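Local coordinates for succinylglutamate desuccinylase/aspartoacylase (Shewanella frigidimarina, PDB 3LWU), which binds zinc and is probably a hydrolase of the succinylglutamate desuccinylase/aspartoacylase family, perhaps acting on ester bonds, at residues T193-L201 with V362-A370; P316-A325 with K335-I343. All blocks are in the same frame, centred on the assembly; numbering follows the deposited sequence. Where two conformers were deposited one is given.

Contact 1: T193-L201 with V362-A370; sequences TGPKSCKHL and VPILHFASA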
loop_
_atom_site.group_PDB
_atom_site.type_symbol
_atom_site.label_atom_id
_atom_site.label_comp_id
_atom_site.label_asym_id
_atom_site.label_seq_id
_atom_site.Cartn_x
_atom_site.Cartn_y
_atom_site.Cartn_z
ATOM N N THR A 193 -21.486 -1.810 -1.628
ATOM C CA THR A 193 -21.441 -3.258 -1.837
ATOM C C THR A 193 -20.710 -3.874 -0.653
ATOM O O THR A 193 -19.991 -3.194 0.063
ATOM C CB THR A 193 -20.688 -3.693 -3.126
ATOM O OG1 THR A 193 -19.275 -3.695 -2.866
ATOM C CG2 THR A 193 -21.015 -2.793 -4.346
ATOM N N GLY A 194 -20.854 -5.175 -0.481
ATOM C CA GLY A 194 -20.031 -5.907 0.466
ATOM C C GLY A 194 -18.812 -6.382 -0.276
ATOM O O GLY A 194 -18.570 -5.951 -1.397
ATOM N N PRO A 195 -18.023 -7.254 0.346
ATOM C CA PRO A 195 -16.810 -7.767 -0.332
ATOM C C PRO A 195 -17.154 -8.890 -1.305
ATOM O O PRO A 195 -17.374 -8.588 -2.463
ATOM C CB PRO A 195 -15.895 -8.171 0.831
ATOM C CG PRO A 195 -16.812 -8.410 1.947
ATOM C CD PRO A 195 -17.958 -7.454 1.799
ATOM N N LYS A 196 -17.177 -10.139 -0.869
ATOM C CA LYS A 196 -17.855 -11.207 -1.598
ATOM C C LYS A 196 -19.125 -11.380 -0.833
ATOM O O LYS A 196 -19.116 -11.800 0.328
ATOM C CB LYS A 196 -17.058 -12.504 -1.599
ATOM C CG LYS A 196 -15.665 -12.347 -2.192
ATOM C CD LYS A 196 -15.727 -12.040 -3.705
ATOM C CE LYS A 196 -14.333 -12.155 -4.407
ATOM N NZ LYS A 196 -13.658 -13.501 -4.184
ATOM N N SER A 197 -20.220 -10.971 -1.452
ATOM C CA SER A 197 -21.409 -10.649 -0.686
ATOM C C SER A 197 -22.680 -10.814 -1.467
ATOM O O SER A 197 -22.681 -10.643 -2.680
ATOM C CB SER A 197 -21.302 -9.197 -0.204
ATOM O OG SER A 197 -22.448 -8.812 0.518
ATOM N N CYS A 198 -23.761 -11.149 -0.766
ATOM C CA CYS A 198 -25.088 -11.185 -1.365
ATOM C C CYS A 198 -25.744 -9.805 -1.131
ATOM O O CYS A 198 -25.136 -8.926 -0.464
ATOM C CB CYS A 198 -25.935 -12.305 -0.732
ATOM S SG CYS A 198 -26.480 -11.987 0.995
ATOM N N LYS A 199 -26.956 -9.606 -1.639
ATOM C CA LYS A 199 -27.602 -8.314 -1.518
ATOM C C LYS A 199 -28.206 -8.220 -0.146
ATOM O O LYS A 199 -28.877 -9.147 0.294
ATOM C CB LYS A 199 -28.681 -8.113 -2.576
ATOM C CG LYS A 199 -28.157 -8.044 -4.017
ATOM C CD LYS A 199 -29.279 -7.870 -5.008
ATOM C CE LYS A 199 -28.810 -8.119 -6.423
ATOM N NZ LYS A 199 -29.829 -7.702 -7.404
ATOM N N HIS A 200 -27.955 -7.113 0.545
ATOM C CA HIS A 200 -28.596 -6.876 1.818
ATOM C C HIS A 200 -28.847 -5.386 2.059
ATOM O O HIS A 200 -28.356 -4.581 1.336
ATOM C CB HIS A 200 -27.813 -7.563 2.967
ATOM C CG HIS A 200 -26.373 -7.156 3.098
ATOM N ND1 HIS A 200 -25.398 -7.529 2.197
ATOM C CD2 HIS A 200 -25.729 -6.470 4.080
ATOM C CE1 HIS A 200 -24.228 -7.046 2.581
ATOM N NE2 HIS A 200 -24.393 -6.414 3.737
ATOM N N LEU A 201 -29.623 -5.032 3.065
ATOM C CA LEU A 201 -30.023 -3.653 3.301
ATOM C C LEU A 201 -29.894 -3.264 4.786
ATOM O O LEU A 201 -30.141 -4.057 5.650
ATOM C CB LEU A 201 -31.493 -3.522 2.888
ATOM C CG LEU A 201 -32.352 -2.303 3.221
ATOM C CD1 LEU A 201 -31.817 -1.125 2.445
ATOM C CD2 LEU A 201 -33.787 -2.559 2.856
ATOM N N VAL A 362 -27.573 -17.314 8.399
ATOM C CA VAL A 362 -27.486 -16.999 6.969
ATOM C C VAL A 362 -26.201 -16.216 6.759
ATOM O O VAL A 362 -26.116 -15.040 7.135
ATOM C CB VAL A 362 -28.736 -16.203 6.492
ATOM C CG1 VAL A 362 -28.620 -15.798 5.044
ATOM C CG2 VAL A 362 -30.029 -17.020 6.732
ATOM N N PRO A 363 -25.170 -16.853 6.167
ATOM C CA PRO A 363 -23.987 -16.106 5.873
ATOM C C PRO A 363 -24.259 -15.023 4.825
ATOM O O PRO A 363 -24.904 -15.307 3.788
ATOM C CB PRO A 363 -23.016 -17.173 5.320
ATOM C CG PRO A 363 -23.525 -18.446 5.806
ATOM C CD PRO A 363 -25.006 -18.264 5.803
ATOM N N ILE A 364 -23.789 -13.795 5.091
ATOM C CA ILE A 364 -24.098 -12.666 4.199
ATOM C C ILE A 364 -22.941 -12.312 3.284
ATOM O O ILE A 364 -23.152 -12.041 2.109
ATOM C CB ILE A 364 -24.571 -11.430 4.997
ATOM C CG1 ILE A 364 -25.940 -11.718 5.593
ATOM C CG2 ILE A 364 -24.629 -10.168 4.124
ATOM C CD1 ILE A 364 -27.001 -12.106 4.509
ATOM N N LEU A 365 -21.729 -12.290 3.837
ATOM C CA LEU A 365 -20.546 -11.907 3.096
ATOM C C LEU A 365 -19.336 -12.603 3.679
ATOM O O LEU A 365 -19.325 -13.023 4.854
ATOM C CB LEU A 365 -20.349 -10.367 3.102
ATOM C CG LEU A 365 -20.247 -9.666 4.447
ATOM C CD1 LEU A 365 -18.776 -9.564 4.943
ATOM C CD2 LEU A 365 -20.886 -8.251 4.419
ATOM N N HIS A 366 -18.314 -12.736 2.846
ATOM C CA HIS A 366 -17.026 -13.207 3.325
ATOM C C HIS A 366 -15.853 -12.410 2.774
ATOM O O HIS A 366 -15.981 -11.648 1.827
ATOM C CB HIS A 366 -16.848 -14.732 3.104
ATOM C CG HIS A 366 -16.666 -15.165 1.683
ATOM N ND1 HIS A 366 -15.474 -15.024 0.993
ATOM C CD2 HIS A 366 -17.508 -15.825 0.843
ATOM C CE1 HIS A 366 -15.604 -15.550 -0.219
ATOM N NE2 HIS A 366 -16.833 -16.036 -0.341
ATOM N N PHE A 367 -14.697 -12.648 3.377
ATOM C CA PHE A 367 -13.442 -11.993 3.048
ATOM C C PHE A 367 -13.021 -12.280 1.610
ATOM O O PHE A 367 -13.201 -13.396 1.100
ATOM C CB PHE A 367 -12.405 -12.523 4.049
ATOM C CG PHE A 367 -11.114 -11.771 4.075
ATOM C CD1 PHE A 367 -11.074 -10.442 4.456
ATOM C CD2 PHE A 367 -9.941 -12.410 3.804
ATOM C CE1 PHE A 367 -9.872 -9.758 4.489
ATOM C CE2 PHE A 367 -8.753 -11.728 3.860
ATOM C CZ PHE A 367 -8.724 -10.400 4.212
ATOM N N ALA A 368 -12.477 -11.264 0.947
ATOM C CA ALA A 368 -12.162 -11.321 -0.487
ATOM C C ALA A 368 -10.857 -12.023 -0.811
ATOM O O ALA A 368 -10.537 -12.195 -1.956
ATOM C CB ALA A 368 -12.085 -9.892 -1.069
ATOM N N SER A 369 -10.058 -12.379 0.175
ATOM C CA SER A 369 -8.790 -13.072 -0.102
ATOM C C SER A 369 -8.849 -14.472 0.527
ATOM O O SER A 369 -9.638 -14.714 1.436
ATOM C CB SER A 369 -7.642 -12.262 0.485
ATOM O OG SER A 369 -6.410 -12.954 0.475
ATOM N N ALA A 370 -8.008 -15.377 0.050
ATOM C CA ALA A 370 -7.983 -16.737 0.531
ATOM C C ALA A 370 -6.846 -16.960 1.506
ATOM O O ALA A 370 -6.696 -18.082 1.961
ATOM C CB ALA A 370 -7.863 -17.706 -0.618
HETATM O O HOH W 1 -12.839 -14.770 -1.495
#
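Lys196 and His366 form an antiparallel hydrogen-bonded pair next to the non-hydrogen-bonded pair of Ser197 and Leu365, a short register in which His366 N donates to Lys196 O at 2.8 Å while the return bond from Lys196 N to His366 O is weak. A further bond, nearly straight, runs from Cys198 N to Ile364 O. Beyond Cys198, Ile364 CG2 settles over the centre of the His200 ring, 3.4 Å from its centroid, and Ile364 CD1 lies 3.6 Å from Cys198 SG. His200 ND1 donates to Cys198 O at 3.0 Å, which, with the methyl over its face, probably limits rotation of the ring; His200 NE2 is hydrogen-bonded to an unidentified bound molecule. Cys198 O lies in the ring plane and also accepts from Ser197 OG. Replacing His200 with an alanine is likely to open a gap against Ile364 CG2 and leave Cys198 O with one side-chain donor fewer. The pairing joins the zinc-binding part of the chain to the C-terminal strands: strand 196-204 follows directly on the strand that carries the zinc ligand His192, and strand 362-366 has a classic beta bulge where Ile364 and Leu365 both face Lys380. Leu365 leans on Pro195, with Leu365 CD1 3.8 Å from Pro195 CG, and its CD2 comes within 4.0 Å of His200 CE1, the two side chains crossing at about a right angle. The principle of an aliphatic carbon over an imidazole recurs on the opposite side of the sheet from Leu365, where Lys196 CB makes a CH-pi contact with the His366 ring, offset toward the rim and 3.8 Å from the centroid. His366 ND1 binds Phe367 O at 2.8 Å. Lys196, bent at chi2 (-67°) and chi4 (55°), brings NZ to a water that donates to that oxygen.

Contact 2: P316-A325 with K335-I343; sequences PKAGLIEYCA and KPLVNILRI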
loop_
_atom_site.group_PDB
_atom_site.type_symbol
_atom_site.label_atom_id
_atom_site.label_comp_id
_atom_site.label_asym_id
_atom_site.label_seq_id
_atom_site.Cartn_x
_atom_site.Cartn_y
_atom_site.Cartn_z
ATOM N N PRO A 316 -10.168 -18.428 13.536
ATOM C CA PRO A 316 -9.660 -18.899 14.835
ATOM C C PRO A 316 -8.167 -19.237 14.753
ATOM O O PRO A 316 -7.508 -19.318 15.761
ATOM C CB PRO A 316 -10.509 -20.159 15.116
ATOM C CG PRO A 316 -10.776 -20.683 13.705
ATOM C CD PRO A 316 -10.960 -19.454 12.843
ATOM N N LYS A 317 -7.654 -19.430 13.556
ATOM C CA LYS A 317 -6.194 -19.568 13.317
ATOM C C LYS A 317 -5.882 -19.091 11.886
ATOM O O LYS A 317 -6.783 -18.919 11.080
ATOM C CB LYS A 317 -5.749 -21.021 13.500
ATOM C CG LYS A 317 -6.290 -21.979 12.414
ATOM C CD LYS A 317 -5.893 -23.476 12.653
ATOM C CE LYS A 317 -6.127 -24.349 11.379
ATOM N NZ LYS A 317 -5.798 -25.807 11.605
ATOM N N ALA A 318 -4.614 -18.855 11.595
ATOM C CA ALA A 318 -4.212 -18.374 10.318
ATOM C C ALA A 318 -4.248 -19.552 9.330
ATOM O O ALA A 318 -4.110 -20.713 9.747
ATOM C CB ALA A 318 -2.744 -17.771 10.406
ATOM N N GLY A 319 -4.383 -19.251 8.040
ATOM C CA GLY A 319 -4.128 -20.248 7.012
ATOM C C GLY A 319 -4.676 -19.855 5.652
ATOM O O GLY A 319 -4.942 -18.691 5.391
ATOM N N LEU A 320 -4.812 -20.831 4.770
ATOM C CA LEU A 320 -5.433 -20.632 3.475
ATOM C C LEU A 320 -6.866 -21.149 3.551
ATOM O O LEU A 320 -7.115 -22.200 4.135
ATOM C CB LEU A 320 -4.631 -21.370 2.416
ATOM C CG LEU A 320 -3.191 -20.918 2.292
ATOM C CD1 LEU A 320 -2.427 -21.694 1.164
ATOM C CD2 LEU A 320 -3.172 -19.402 2.062
ATOM N N ILE A 321 -7.797 -20.386 2.979
ATOM C CA ILE A 321 -9.193 -20.562 3.189
ATOM C C ILE A 321 -10.003 -20.917 1.942
ATOM O O ILE A 321 -9.950 -20.219 0.915
ATOM C CB ILE A 321 -9.807 -19.285 3.770
ATOM C CG1 ILE A 321 -9.071 -18.889 5.048
ATOM C CG2 ILE A 321 -11.327 -19.515 4.093
ATOM C CD1 ILE A 321 -9.245 -19.906 6.164
ATOM N N GLU A 322 -10.761 -22.010 2.081
ATOM C CA GLU A 322 -11.824 -22.324 1.144
ATOM C C GLU A 322 -13.179 -21.970 1.767
ATOM O O GLU A 322 -13.529 -22.415 2.859
ATOM C CB GLU A 322 -11.800 -23.794 0.683
ATOM C CG GLU A 322 -12.825 -24.054 -0.445
ATOM C CD GLU A 322 -12.592 -25.344 -1.219
ATOM O OE1 GLU A 322 -11.505 -25.944 -1.117
ATOM O OE2 GLU A 322 -13.518 -25.756 -1.935
ATOM N N TYR A 323 -13.916 -21.113 1.062
ATOM C CA TYR A 323 -15.191 -20.585 1.531
ATOM C C TYR A 323 -16.273 -21.548 1.080
ATOM O O TYR A 323 -16.645 -21.525 -0.062
ATOM C CB TYR A 323 -15.420 -19.146 1.003
ATOM C CG TYR A 323 -14.381 -18.186 1.568
ATOM C CD1 TYR A 323 -14.516 -17.652 2.831
ATOM C CD2 TYR A 323 -13.239 -17.861 0.845
ATOM C CE1 TYR A 323 -13.555 -16.814 3.368
ATOM C CE2 TYR A 323 -12.282 -17.050 1.369
ATOM C CZ TYR A 323 -12.434 -16.528 2.630
ATOM O OH TYR A 323 -11.444 -15.728 3.161
ATOM N N CYS A 324 -16.720 -22.437 1.958
ATOM C CA CYS A 324 -17.704 -23.449 1.596
ATOM C C CYS A 324 -19.115 -22.917 1.604
ATOM O O CYS A 324 -19.923 -23.324 0.802
ATOM C CB CYS A 324 -17.656 -24.629 2.575
ATOM S SG CYS A 324 -16.076 -25.355 2.630
ATOM N N ALA A 325 -19.453 -22.050 2.543
ATOM C CA ALA A 325 -20.856 -21.634 2.672
ATOM C C ALA A 325 -21.126 -20.543 1.674
ATOM O O ALA A 325 -20.444 -19.508 1.674
ATOM C CB ALA A 325 -21.157 -21.133 4.072
ATOM N N LYS A 335 -22.992 -27.455 9.616
ATOM C CA LYS A 335 -22.501 -27.509 8.224
ATOM C C LYS A 335 -21.288 -26.587 8.031
ATOM O O LYS A 335 -21.231 -25.511 8.623
ATOM C CB LYS A 335 -23.613 -27.147 7.232
ATOM C CG LYS A 335 -24.778 -28.180 7.164
ATOM C CD LYS A 335 -24.347 -29.447 6.390
ATOM C CE LYS A 335 -25.185 -30.730 6.720
ATOM N NZ LYS A 335 -26.183 -31.046 5.638
ATOM N N PRO A 336 -20.318 -26.993 7.176
ATOM C CA PRO A 336 -19.066 -26.242 7.135
ATOM C C PRO A 336 -19.209 -24.807 6.602
ATOM O O PRO A 336 -19.899 -24.548 5.618
ATOM C CB PRO A 336 -18.160 -27.102 6.224
ATOM C CG PRO A 336 -19.081 -27.768 5.280
ATOM C CD PRO A 336 -20.336 -28.076 6.169
ATOM N N LEU A 337 -18.607 -23.881 7.316
ATOM C CA LEU A 337 -18.510 -22.510 6.896
ATOM C C LEU A 337 -17.263 -22.330 6.014
ATOM O O LEU A 337 -17.362 -21.849 4.901
ATOM C CB LEU A 337 -18.404 -21.607 8.120
ATOM C CG LEU A 337 -18.422 -20.111 7.854
ATOM C CD1 LEU A 337 -19.891 -19.631 7.599
ATOM C CD2 LEU A 337 -17.779 -19.386 9.059
ATOM N N VAL A 338 -16.100 -22.704 6.548
ATOM C CA VAL A 338 -14.838 -22.724 5.774
ATOM C C VAL A 338 -14.060 -24.012 6.037
ATOM O O VAL A 338 -14.297 -24.707 7.039
ATOM C CB VAL A 338 -13.904 -21.553 6.132
ATOM C CG1 VAL A 338 -14.594 -20.238 5.898
ATOM C CG2 VAL A 338 -13.377 -21.670 7.536
ATOM N N ASN A 339 -13.162 -24.343 5.119
ATOM C CA ASN A 339 -12.072 -25.258 5.401
ATOM C C ASN A 339 -10.783 -24.451 5.466
ATOM O O ASN A 339 -10.554 -23.578 4.652
ATOM C CB ASN A 339 -12.002 -26.352 4.340
ATOM C CG ASN A 339 -13.315 -27.144 4.236
ATOM O OD1 ASN A 339 -13.867 -27.531 5.240
ATOM N ND2 ASN A 339 -13.794 -27.382 3.028
ATOM N N ILE A 340 -9.946 -24.733 6.447
ATOM C CA ILE A 340 -8.632 -24.117 6.531
ATOM C C ILE A 340 -7.574 -25.123 6.124
ATOM O O ILE A 340 -7.499 -26.212 6.683
ATOM C CB ILE A 340 -8.341 -23.659 7.967
ATOM C CG1 ILE A 340 -9.492 -22.787 8.494
ATOM C CG2 ILE A 340 -7.016 -22.909 8.027
ATOM C CD1 ILE A 340 -9.243 -22.234 9.916
ATOM N N LEU A 341 -6.773 -24.742 5.143
ATOM C CA LEU A 341 -5.641 -25.521 4.689
ATOM C C LEU A 341 -4.381 -24.953 5.338
ATOM O O LEU A 341 -4.116 -23.751 5.243
ATOM C CB LEU A 341 -5.526 -25.443 3.162
ATOM C CG LEU A 341 -4.275 -26.063 2.487
ATOM C CD1 LEU A 341 -4.263 -27.549 2.726
ATOM C CD2 LEU A 341 -4.205 -25.743 0.955
ATOM N N ARG A 342 -3.614 -25.825 5.971
ATOM C CA ARG A 342 -2.313 -25.472 6.525
ATOM C C ARG A 342 -1.245 -26.427 5.980
ATOM O O ARG A 342 -0.877 -27.442 6.611
ATOM C CB ARG A 342 -2.370 -25.485 8.059
ATOM C CG ARG A 342 -3.158 -24.299 8.676
ATOM C CD ARG A 342 -2.372 -22.997 8.485
ATOM N NE ARG A 342 -1.142 -23.103 9.265
ATOM C CZ ARG A 342 -1.034 -22.788 10.556
ATOM N NH1 ARG A 342 -2.036 -22.218 11.191
ATOM N NH2 ARG A 342 0.102 -23.006 11.188
ATOM N N ILE A 343 -0.735 -26.075 4.808
ATOM C CA ILE A 343 0.199 -26.920 4.095
ATOM C C ILE A 343 1.571 -26.983 4.770
ATOM O O ILE A 343 2.384 -27.893 4.498
ATOM C CB ILE A 343 0.289 -26.519 2.621
ATOM C CG1 ILE A 343 0.941 -27.647 1.782
ATOM C CG2 ILE A 343 1.028 -25.187 2.450
ATOM C CD1 ILE A 343 0.281 -28.966 1.872
HETATM O O HOH W 2 -5.940 -26.567 9.026
#
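Ile321 and Ile340 lie side by side and point the same way, with Ile321 CD1 3.7 Å from Ile340 CG1, and on the same face of the antiparallel sheet Tyr323 and Val338 repeat the arrangement. The two pairs are knitted together diagonally: Ile321 CG2 meets Val338 CG1 at 3.8 Å and also covers one face of the Tyr323 ring, near its rim. In Ile321 a chi1 of -56° puts CG2 anti to the backbone N, setting this methyl beside Val338 CG1 while CD1 goes to Ile340. Tyr323 OH is hydrogen-bonded to Ser369 O. On the other face Leu320 stands against Leu341 in a hydrogen-bonded pair, tied by Leu341 N to Leu320 O at 2.8 Å and by the reciprocal bond; Glu322 and Asn339 are joined likewise through their backbones. Leu337 and Val338 both face Ile355 in a classic beta bulge on the side of strand 352-356; on the side of 316-325, Leu337 O accepts a bond from Ala325 N and a weak one from Cys324 N. At the far end Arg342 folds back, bent at chi2 (-70°) and chi3 (-65°), and carries NH1 to Ala318 O at 2.9 Å, the donor standing above the carbonyl plane. Arg342 CD passes 3.6 Å from Gly319 CA, where a beta carbon would collide with it and with Ile340 CG2. Lys317 crosses Ile340 obliquely, Lys317 CE 3.8 Å from Ile340 CG2, and its NZ meets a water that donates to Ile340 O. Lys317 NZ and Arg342 NH1 are 5.2 Å apart, but Arg342 also forms salt bridges to Asp344 and to Glu32 of a third subunit, so the like charges at this end are probably offset by acidic partners, one of them supplied by the assembly.

In the fold
Read from the N terminus, the chain passes first through 193-201, just beyond the zinc ligand His192, and meets 362-370 after 160 intervening residues, so contact 1 closes a long loop. Contact 2 is nested inside that loop and closes a much shorter one, of nine residues, between neighbouring strands of a four-stranded antiparallel sheet in the C-terminal region. Their centres are about 16 Å apart, yet they touch: the Tyr323 ring stacks on that of His366, and Ala370 O probably bonds to Ile321 N at 2.7 Å. Segment 362-370 therefore bridges the zinc-binding part of the chain and this outer sheet, and both contacts also touch the second subunit.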